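Local coordinates for ABC transporter substrate-binding protein (Bradyrhizobium japonicum, PDB 4I1D), which probably serves as the periplasmic substrate-binding component of an ABC transporter, with a possible preference for polyamines such as spermidine and putrescine, at residues Ala42-Val50 against Arg69-Glu77; Pro55-Thr64 against Ser230-Asn241. All blocks are in the same frame, centred on the assembly; numbering follows the deposited sequence.

Contact 1. Residues Ala42-Val50 against Arg69-Glu77; sequences AWPAIKTQV and RGGEQGLIE. With SO4 (sulfate ion), chain I; SO4 (sulfate ion), chain L; SO4 (sulfate ion), chain B.
Leu75 is the bump of this contact, pushed between Trp43, Lys47 and Val50 on one side of helix 43-51. Its CG, anti to the carbonyl carbon (chi1 -67°), carries the isobutyl end to that helix: CD1 meets the indole at its edge, 4.0 Å from Trp43 CZ3, while CD2 lies 3.9 Å from both Lys47 CA and Val50 CB. Ile46 CG2 backs the leucine at CB, and Val50 CG2 rests on the carbonyl, 3.4 Å from Leu75 O. The benzo end of Trp43 enters the hollow at Gly70, CZ3 standing 3.5 Å from Gly70 CA, where any side chain would collide with it. Ile76 CG2 closes in at 3.8 Å from Trp43 CH2, and Ile46 CD1 covers one indole face over its centre; NE1 bonds Thr62 of the strand between the helices. Lys47, extended beyond CG, bonds the chain I sulfate, NZ 2.7 Å from its O2, which Gln73 NE2 also reaches in a weak bond. Pro309 of a neighbouring subunit packs on Val50 and Leu75. A Schellman motif, with Gly74 at positive phi, ends helix 64-72 and delivers Leu75 to the seam between two helices of a periplasmic binding protein's alpha/beta lobe.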
loop_
_atom_site.group_PDB
_atom_site.type_symbol
_atom_site.label_atom_id
_atom_site.label_comp_id
_atom_site.label_asym_id
_atom_site.label_seq_id
_atom_site.Cartn_x
_atom_site.Cartn_y
_atom_site.Cartn_z
ATOM N N ALA A 42 -19.205 -11.017 20.565
ATOM C CA ALA A 42 -20.293 -11.595 19.793
ATOM C C ALA A 42 -20.888 -10.651 18.757
ATOM O O ALA A 42 -21.589 -11.087 17.852
ATOM C CB ALA A 42 -21.375 -12.068 20.723
ATOM N N TRP A 43 -20.627 -9.358 18.878
ATOM C CA TRP A 43 -21.458 -8.416 18.134
ATOM C C TRP A 43 -21.285 -8.377 16.615
ATOM O O TRP A 43 -22.277 -8.356 15.884
ATOM C CB TRP A 43 -21.525 -7.052 18.832
ATOM C CG TRP A 43 -22.396 -7.236 20.029
ATOM C CD1 TRP A 43 -22.004 -7.644 21.272
ATOM C CD2 TRP A 43 -23.828 -7.141 20.071
ATOM N NE1 TRP A 43 -23.098 -7.763 22.100
ATOM C CE2 TRP A 43 -24.230 -7.460 21.389
ATOM C CE3 TRP A 43 -24.807 -6.790 19.132
ATOM C CZ2 TRP A 43 -25.572 -7.440 21.791
ATOM C CZ3 TRP A 43 -26.141 -6.774 19.533
ATOM C CH2 TRP A 43 -26.509 -7.096 20.852
ATOM N N PRO A 44 -20.040 -8.428 16.130
ATOM C CA PRO A 44 -19.940 -8.501 14.669
ATOM C C PRO A 44 -20.730 -9.688 14.116
ATOM O O PRO A 44 -21.370 -9.567 13.070
ATOM C CB PRO A 44 -18.436 -8.674 14.431
ATOM C CG PRO A 44 -17.800 -7.992 15.614
ATOM C CD PRO A 44 -18.721 -8.323 16.778
ATOM N N ALA A 45 -20.711 -10.812 14.830
ATOM C CA ALA A 45 -21.404 -12.007 14.370
ATOM C C ALA A 45 -22.918 -11.850 14.483
ATOM O O ALA A 45 -23.666 -12.271 13.601
ATOM C CB ALA A 45 -20.932 -13.230 15.145
ATOM N N ILE A 46 -23.368 -11.255 15.579
ATOM C CA ILE A 46 -24.789 -11.012 15.762
ATOM C C ILE A 46 -25.318 -10.157 14.611
ATOM O O ILE A 46 -26.387 -10.436 14.066
ATOM C CB ILE A 46 -25.077 -10.333 17.111
ATOM C CG1 ILE A 46 -24.934 -11.342 18.252
ATOM C CG2 ILE A 46 -26.472 -9.748 17.135
ATOM C CD1 ILE A 46 -24.851 -10.675 19.622
ATOM N N LYS A 47 -24.561 -9.131 14.226
ATOM C CA LYS A 47 -24.995 -8.271 13.132
ATOM C C LYS A 47 -25.178 -9.101 11.868
ATOM O O LYS A 47 -26.186 -8.982 11.169
ATOM C CB LYS A 47 -23.991 -7.147 12.864
ATOM C CG LYS A 47 -23.904 -6.099 13.955
ATOM C CD LYS A 47 -23.141 -4.887 13.450
ATOM C CE LYS A 47 -22.993 -3.834 14.525
ATOM N NZ LYS A 47 -22.450 -2.572 13.954
ATOM N N THR A 48 -24.193 -9.939 11.575
ATOM C CA THR A 48 -24.223 -10.708 10.345
ATOM C C THR A 48 -25.359 -11.720 10.405
ATOM O O THR A 48 -26.130 -11.864 9.454
ATOM C CB THR A 48 -22.895 -11.429 10.109
ATOM O OG1 THR A 48 -21.871 -10.457 9.870
ATOM C CG2 THR A 48 -22.999 -12.357 8.911
ATOM N N GLN A 49 -25.465 -12.398 11.540
ATOM C CA GLN A 49 -26.478 -13.431 11.734
ATOM C C GLN A 49 -27.884 -12.860 11.608
ATOM O O GLN A 49 -28.707 -13.365 10.841
ATOM C CB GLN A 49 -26.313 -14.105 13.100
ATOM C CG GLN A 49 -25.085 -14.999 13.220
ATOM C CD GLN A 49 -25.204 -15.974 14.378
ATOM O OE1 GLN A 49 -26.307 -16.291 14.821
ATOM N NE2 GLN A 49 -24.068 -16.462 14.869
ATOM N N VAL A 50 -28.153 -11.797 12.358
ATOM C CA VAL A 50 -29.480 -11.196 12.357
ATOM C C VAL A 50 -29.782 -10.566 11.000
ATOM O O VAL A 50 -30.898 -10.660 10.499
ATOM C CB VAL A 50 -29.631 -10.191 13.498
ATOM C CG1 VAL A 50 -30.912 -9.376 13.341
ATOM C CG2 VAL A 50 -29.592 -10.930 14.842
ATOM N N ARG A 69 -27.081 -1.109 22.973
ATOM C CA ARG A 69 -26.758 -0.728 21.598
ATOM C C ARG A 69 -27.504 -1.619 20.613
ATOM O O ARG A 69 -28.200 -1.135 19.721
ATOM C CB ARG A 69 -25.248 -0.829 21.343
ATOM C CG ARG A 69 -24.493 0.491 21.436
ATOM C CD ARG A 69 -23.101 0.404 20.792
ATOM N NE ARG A 69 -22.084 -0.145 21.694
ATOM C CZ ARG A 69 -21.234 0.590 22.414
ATOM N NH1 ARG A 69 -20.349 -0.005 23.204
ATOM N NH2 ARG A 69 -21.264 1.920 22.346
ATOM N N GLY A 70 -27.350 -2.926 20.793
ATOM C CA GLY A 70 -28.022 -3.910 19.967
ATOM C C GLY A 70 -29.535 -3.780 19.925
ATOM O O GLY A 70 -30.143 -3.856 18.851
ATOM N N GLY A 71 -30.152 -3.598 21.089
ATOM C CA GLY A 71 -31.594 -3.447 21.155
ATOM C C GLY A 71 -32.050 -2.219 20.382
ATOM O O GLY A 71 -33.087 -2.235 19.709
ATOM N N GLU A 72 -31.264 -1.150 20.478
ATOM C CA GLU A 72 -31.574 0.083 19.771
ATOM C C GLU A 72 -31.474 -0.098 18.247
ATOM O O GLU A 72 -32.170 0.577 17.485
ATOM C CB GLU A 72 -30.661 1.217 20.261
ATOM C CG GLU A 72 -30.816 1.525 21.752
ATOM C CD GLU A 72 -29.759 2.485 22.300
ATOM O OE1 GLU A 72 -29.058 3.151 21.505
ATOM O OE2 GLU A 72 -29.634 2.575 23.541
ATOM N N GLN A 73 -30.621 -1.019 17.804
ATOM C CA GLN A 73 -30.400 -1.202 16.372
ATOM C C GLN A 73 -31.272 -2.312 15.767
ATOM O O GLN A 73 -31.085 -2.704 14.613
ATOM C CB GLN A 73 -28.917 -1.457 16.085
ATOM C CG GLN A 73 -28.004 -0.265 16.365
ATOM C CD GLN A 73 -26.539 -0.576 16.101
ATOM O OE1 GLN A 73 -26.212 -1.505 15.359
ATOM N NE2 GLN A 73 -25.649 0.200 16.710
ATOM N N GLY A 74 -32.226 -2.809 16.549
ATOM C CA GLY A 74 -33.118 -3.865 16.093
ATOM C C GLY A 74 -32.477 -5.245 15.962
ATOM O O GLY A 74 -32.950 -6.081 15.191
ATOM N N LEU A 75 -31.413 -5.500 16.719
ATOM C CA LEU A 75 -30.669 -6.752 16.576
ATOM C C LEU A 75 -31.062 -7.805 17.599
ATOM O O LEU A 75 -30.787 -8.987 17.411
ATOM C CB LEU A 75 -29.165 -6.508 16.666
ATOM C CG LEU A 75 -28.501 -5.718 15.542
ATOM C CD1 LEU A 75 -27.184 -5.129 16.045
ATOM C CD2 LEU A 75 -28.282 -6.583 14.316
ATOM N N ILE A 76 -31.689 -7.379 18.688
ATOM C CA ILE A 76 -32.157 -8.325 19.695
ATOM C C ILE A 76 -33.616 -8.060 20.058
ATOM O O ILE A 76 -34.132 -6.958 19.851
ATOM C CB ILE A 76 -31.268 -8.315 20.963
ATOM C CG1 ILE A 76 -31.135 -6.902 21.517
ATOM C CG2 ILE A 76 -29.875 -8.880 20.658
ATOM C CD1 ILE A 76 -30.383 -6.849 22.839
ATOM N N GLU A 77 -34.269 -9.079 20.603
ATOM C CA GLU A 77 -35.708 -9.029 20.839
ATOM C C GLU A 77 -36.087 -8.094 21.973
ATOM O O GLU A 77 -35.404 -8.035 22.997
ATOM C CB GLU A 77 -36.254 -10.433 21.137
ATOM C CG GLU A 77 -36.200 -11.408 19.967
ATOM C CD GLU A 77 -37.373 -11.259 19.019
ATOM O OE1 GLU A 77 -38.346 -10.566 19.385
ATOM O OE2 GLU A 77 -37.324 -11.837 17.908
HETATM S S SO4 I . -21.379 -0.131 15.993
HETATM O O1 SO4 I . -20.644 -1.380 15.806
HETATM O O2 SO4 I . -22.568 -0.116 15.140
HETATM O O3 SO4 I . -21.779 -0.015 17.396
HETATM O O4 SO4 I . -20.511 0.987 15.628
HETATM S S SO4 L . -20.628 -2.604 10.931
HETATM O O1 SO4 L . -20.317 -3.989 11.347
HETATM O O2 SO4 L . -21.619 -2.628 9.831
HETATM O O3 SO4 L . -21.187 -1.857 12.079
HETATM O O4 SO4 L . -19.391 -1.941 10.464
HETATM S S SO4 B . -18.368 -12.484 10.691
HETATM O O1 SO4 B . -19.725 -12.722 11.178
HETATM O O2 SO4 B . -18.411 -12.097 9.281
HETATM O O3 SO4 B . -17.749 -11.411 11.466
HETATM O O4 SO4 B . -17.579 -13.704 10.847
#

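Contact 2. Residues Pro55-Thr64 against Ser230-Asn241; sequences PIWDVVDTPT and STSLCILKGAPN
Val60 pairs with Cys234, and Thr62 with Ser232, as the antiparallel hydrogen-bonded pairs of strands 59-63 and 230-235. Val60 N gives a nearly straight bond to Cys234 O (3.0 Å, 169°), and the ladder is prolonged by Leu236 N to Asp58 O and Thr64 N to Ser230 O.

Charged and polar side chains hold both ends. Asp58, its CG anti to the carbonyl carbon (chi1 -66°), sends its carboxylate to the start of helix 242-252: OD1 takes Asn241 N at 2.8 Å on the syn side, well out of the carboxylate plane, and OD2 takes Asn241 ND2 at 3.1 Å, with carboxylate and amide planes 61° apart. OD2 also accepts Thr6 N of strand 4-9, giving this buried carboxylate three N-H donors. With an alanine in place of Asp58, the backbone N-H groups of Asn241 and Thr6 would probably lose their carboxylate acceptor, and the Asn241 amide would be freer to turn. At the other end Thr64 OG1 sits between two serine hydroxyls, 2.7 Å from Ser232 OG and 2.8 Å from Ser230 OG. Thr231 OG1 lies 2.9 Å from Asp61 OD1 and is also bonded to Glu103, while Asp61 OD2 is held by Tyr14 and Ser9.

Apolar packing fills the faces. Leu236 lies between Val60 and Pro55, CD1 tight at 3.4 Å from Val60 CG2 and CD2 4.0 Å from Pro55 CB. Val59, Leu233 and Ile235 lie on the sheet face covered by helix 242-252. Beyond the strand, Leu236 to Ala239 form a type II turn whose Gly238 O approaches Pro55 CD.

Backbone pairing thus fixes the register, while the Asp58 carboxylate, probably stabilised as an anion by its N-H donors, ties three parts of the chain together at a buried point.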
loop_
_atom_site.group_PDB
_atom_site.type_symbol
_atom_site.label_atom_id
_atom_site.label_comp_id
_atom_site.label_asym_id
_atom_site.label_seq_id
_atom_site.Cartn_x
_atom_site.Cartn_y
_atom_site.Cartn_z
ATOM N N PRO A 55 -30.494 -16.474 11.946
ATOM C CA PRO A 55 -29.444 -16.607 12.963
ATOM C C PRO A 55 -29.273 -18.060 13.404
ATOM O O PRO A 55 -30.272 -18.772 13.507
ATOM C CB PRO A 55 -29.996 -15.806 14.143
ATOM C CG PRO A 55 -31.135 -14.988 13.588
ATOM C CD PRO A 55 -31.669 -15.737 12.440
ATOM N N ILE A 56 -28.043 -18.493 13.670
ATOM C CA ILE A 56 -27.837 -19.811 14.279
ATOM C C ILE A 56 -27.852 -19.743 15.814
ATOM O O ILE A 56 -28.115 -20.745 16.468
ATOM C CB ILE A 56 -26.523 -20.498 13.819
ATOM C CG1 ILE A 56 -25.312 -19.622 14.145
ATOM C CG2 ILE A 56 -26.568 -20.831 12.334
ATOM C CD1 ILE A 56 -24.002 -20.208 13.667
ATOM N N TRP A 57 -27.574 -18.567 16.387
ATOM C CA TRP A 57 -27.580 -18.405 17.850
ATOM C C TRP A 57 -28.946 -17.944 18.350
ATOM O O TRP A 57 -29.639 -17.194 17.657
ATOM C CB TRP A 57 -26.536 -17.374 18.284
ATOM C CG TRP A 57 -25.114 -17.777 18.048
ATOM C CD1 TRP A 57 -24.626 -19.050 17.886
ATOM C CD2 TRP A 57 -23.991 -16.899 17.936
ATOM N NE1 TRP A 57 -23.265 -19.010 17.689
ATOM C CE2 TRP A 57 -22.851 -17.702 17.709
ATOM C CE3 TRP A 57 -23.837 -15.508 18.006
ATOM C CZ2 TRP A 57 -21.574 -17.160 17.557
ATOM C CZ3 TRP A 57 -22.572 -14.975 17.847
ATOM C CH2 TRP A 57 -21.456 -15.799 17.626
ATOM N N ASP A 58 -29.327 -18.377 19.550
ATOM C CA ASP A 58 -30.580 -17.919 20.171
ATOM C C ASP A 58 -30.317 -16.902 21.278
ATOM O O ASP A 58 -30.804 -15.764 21.249
ATOM C CB ASP A 58 -31.364 -19.099 20.754
ATOM C CG ASP A 58 -31.859 -20.066 19.679
ATOM O OD1 ASP A 58 -32.695 -19.650 18.849
ATOM O OD2 ASP A 58 -31.427 -21.245 19.667
ATOM N N VAL A 59 -29.540 -17.331 22.261
ATOM C CA VAL A 59 -29.320 -16.542 23.453
ATOM C C VAL A 59 -27.840 -16.212 23.582
ATOM O O VAL A 59 -26.988 -17.090 23.475
ATOM C CB VAL A 59 -29.800 -17.282 24.710
ATOM C CG1 VAL A 59 -29.501 -16.466 25.950
ATOM C CG2 VAL A 59 -31.295 -17.587 24.607
ATOM N N VAL A 60 -27.557 -14.936 23.808
ATOM C CA VAL A 60 -26.197 -14.449 23.960
ATOM C C VAL A 60 -25.997 -13.782 25.314
ATOM O O VAL A 60 -26.820 -12.985 25.758
ATOM C CB VAL A 60 -25.841 -13.455 22.843
ATOM C CG1 VAL A 60 -24.494 -12.816 23.107
ATOM C CG2 VAL A 60 -25.840 -14.179 21.498
ATOM N N ASP A 61 -24.905 -14.145 25.972
ATOM C CA ASP A 61 -24.490 -13.535 27.223
ATOM C C ASP A 61 -23.384 -12.534 26.902
ATOM O O ASP A 61 -22.320 -12.925 26.432
ATOM C CB ASP A 61 -23.954 -14.613 28.159
ATOM C CG ASP A 61 -23.186 -14.041 29.326
ATOM O OD1 ASP A 61 -23.646 -13.019 29.883
ATOM O OD2 ASP A 61 -22.129 -14.612 29.686
ATOM N N THR A 62 -23.631 -11.249 27.150
ATOM C CA THR A 62 -22.695 -10.214 26.716
ATOM C C THR A 62 -22.697 -8.990 27.646
ATOM O O THR A 62 -23.688 -8.741 28.339
ATOM C CB THR A 62 -23.045 -9.791 25.268
ATOM O OG1 THR A 62 -21.984 -9.007 24.707
ATOM C CG2 THR A 62 -24.342 -8.991 25.251
ATOM N N PRO A 63 -21.587 -8.222 27.676
ATOM C CA PRO A 63 -21.607 -6.983 28.461
ATOM C C PRO A 63 -22.859 -6.159 28.189
ATOM O O PRO A 63 -23.268 -5.955 27.051
ATOM C CB PRO A 63 -20.346 -6.250 27.987
ATOM C CG PRO A 63 -19.395 -7.381 27.708
ATOM C CD PRO A 63 -20.258 -8.459 27.078
ATOM N N THR A 64 -23.455 -5.694 29.271
ATOM C CA THR A 64 -24.787 -5.124 29.264
ATOM C C THR A 64 -24.938 -3.952 28.284
ATOM O O THR A 64 -25.990 -3.774 27.672
ATOM C CB THR A 64 -25.152 -4.714 30.702
ATOM O OG1 THR A 64 -25.069 -5.873 31.540
ATOM C CG2 THR A 64 -26.539 -4.139 30.781
ATOM N N SER A 230 -21.220 -5.759 34.534
ATOM C CA SER A 230 -22.082 -6.929 34.405
ATOM C C SER A 230 -22.267 -7.364 32.959
ATOM O O SER A 230 -22.177 -6.552 32.033
ATOM C CB SER A 230 -23.463 -6.619 34.990
ATOM O OG SER A 230 -24.158 -5.708 34.151
ATOM N N THR A 231 -22.552 -8.648 32.766
ATOM C CA THR A 231 -23.108 -9.099 31.491
ATOM C C THR A 231 -24.604 -9.363 31.658
ATOM O O THR A 231 -25.107 -9.520 32.785
ATOM C CB THR A 231 -22.413 -10.368 30.947
ATOM O OG1 THR A 231 -22.470 -11.403 31.934
ATOM C CG2 THR A 231 -20.942 -10.075 30.588
ATOM N N SER A 232 -25.308 -9.389 30.531
ATOM C CA SER A 232 -26.739 -9.660 30.509
ATOM C C SER A 232 -27.078 -10.669 29.401
ATOM O O SER A 232 -26.329 -10.820 28.428
ATOM C CB SER A 232 -27.536 -8.360 30.280
ATOM O OG SER A 232 -27.320 -7.432 31.329
ATOM N N LEU A 233 -28.214 -11.344 29.552
ATOM C CA LEU A 233 -28.705 -12.263 28.537
ATOM C C LEU A 233 -29.692 -11.525 27.643
ATOM O O LEU A 233 -30.498 -10.727 28.130
ATOM C CB LEU A 233 -29.402 -13.442 29.194
ATOM C CG LEU A 233 -28.590 -14.245 30.210
ATOM C CD1 LEU A 233 -29.391 -15.457 30.632
ATOM C CD2 LEU A 233 -27.259 -14.672 29.608
ATOM N N CYS A 234 -29.615 -11.796 26.341
ATOM C CA CYS A 234 -30.545 -11.251 25.353
ATOM C C CYS A 234 -30.745 -12.306 24.277
ATOM O O CYS A 234 -29.988 -13.273 24.204
ATOM C CB CYS A 234 -29.989 -9.982 24.720
ATOM S SG CYS A 234 -28.346 -10.233 23.978
ATOM N N ILE A 235 -31.760 -12.111 23.442
ATOM C CA ILE A 235 -32.171 -13.106 22.468
ATOM C C ILE A 235 -32.088 -12.467 21.105
ATOM O O ILE A 235 -32.555 -11.343 20.926
ATOM C CB ILE A 235 -33.626 -13.541 22.721
ATOM C CG1 ILE A 235 -33.763 -14.152 24.116
ATOM C CG2 ILE A 235 -34.111 -14.499 21.636
ATOM C CD1 ILE A 235 -35.203 -14.494 24.492
ATOM N N LEU A 236 -31.493 -13.164 20.142
ATOM C CA LEU A 236 -31.332 -12.585 18.809
ATOM C C LEU A 236 -32.675 -12.372 18.139
ATOM O O LEU A 236 -33.581 -13.198 18.261
ATOM C CB LEU A 236 -30.415 -13.431 17.919
ATOM C CG LEU A 236 -28.913 -13.191 18.118
ATOM C CD1 LEU A 236 -28.466 -13.841 19.385
ATOM C CD2 LEU A 236 -28.100 -13.721 16.952
ATOM N N LYS A 237 -32.814 -11.245 17.453
ATOM C CA LYS A 237 -33.988 -11.017 16.623
ATOM C C LYS A 237 -34.019 -12.102 15.540
ATOM O O LYS A 237 -33.041 -12.299 14.821
ATOM C CB LYS A 237 -33.919 -9.625 15.992
ATOM C CG LYS A 237 -35.270 -9.006 15.682
ATOM C CD LYS A 237 -36.045 -8.723 16.959
ATOM C CE LYS A 237 -37.344 -7.988 16.667
ATOM N NZ LYS A 237 -37.098 -6.648 16.059
ATOM N N GLY A 238 -35.130 -12.821 15.436
ATOM C CA GLY A 238 -35.238 -13.892 14.458
ATOM C C GLY A 238 -34.634 -15.213 14.919
ATOM O O GLY A 238 -34.406 -16.117 14.113
ATOM N N ALA A 239 -34.374 -15.329 16.218
ATOM C CA ALA A 239 -33.836 -16.563 16.783
ATOM C C ALA A 239 -34.707 -17.763 16.402
ATOM O O ALA A 239 -35.932 -17.713 16.533
ATOM C CB ALA A 239 -33.708 -16.447 18.299
ATOM N N PRO A 240 -34.074 -18.846 15.926
ATOM C CA PRO A 240 -34.821 -20.020 15.468
ATOM C C PRO A 240 -35.616 -20.682 16.593
ATOM O O PRO A 240 -36.593 -21.370 16.311
ATOM C CB PRO A 240 -33.714 -20.961 14.959
ATOM C CG PRO A 240 -32.518 -20.579 15.751
ATOM C CD PRO A 240 -32.622 -19.068 15.868
ATOM N N ASN A 241 -35.206 -20.477 17.843
ATOM C CA ASN A 241 -35.893 -21.095 18.976
ATOM C C ASN A 241 -36.339 -20.075 20.014
ATOM O O ASN A 241 -36.193 -20.295 21.220
ATOM C CB ASN A 241 -35.009 -22.144 19.650
ATOM C CG ASN A 241 -34.605 -23.262 18.709
ATOM O OD1 ASN A 241 -35.428 -24.092 18.321
ATOM N ND2 ASN A 241 -33.325 -23.299 18.352
#

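Overall arrangement
From the N terminus, helix 43-51 comes first, strand 59-63 next and helix 64-72 after it, so contact 1 closes a short loop of 18 residues around that strand. Contact 2 starts inside this loop and closes a far longer one, 165 residues, by bringing 230-241 back beside the strand; the two therefore cross instead of nesting. The centres of contact 1 and contact 2 are about 9 Å apart. The segment 69-77 leaves its helix and runs on to 230-241, where Glu77 N lies 2.9 Å from Ile235 O and Leu75 O 3.0 Å from Lys237 N, both probable hydrogen bonds. Together the two contacts join the helix pair to the sheet of one lobe, away from the malate pocket.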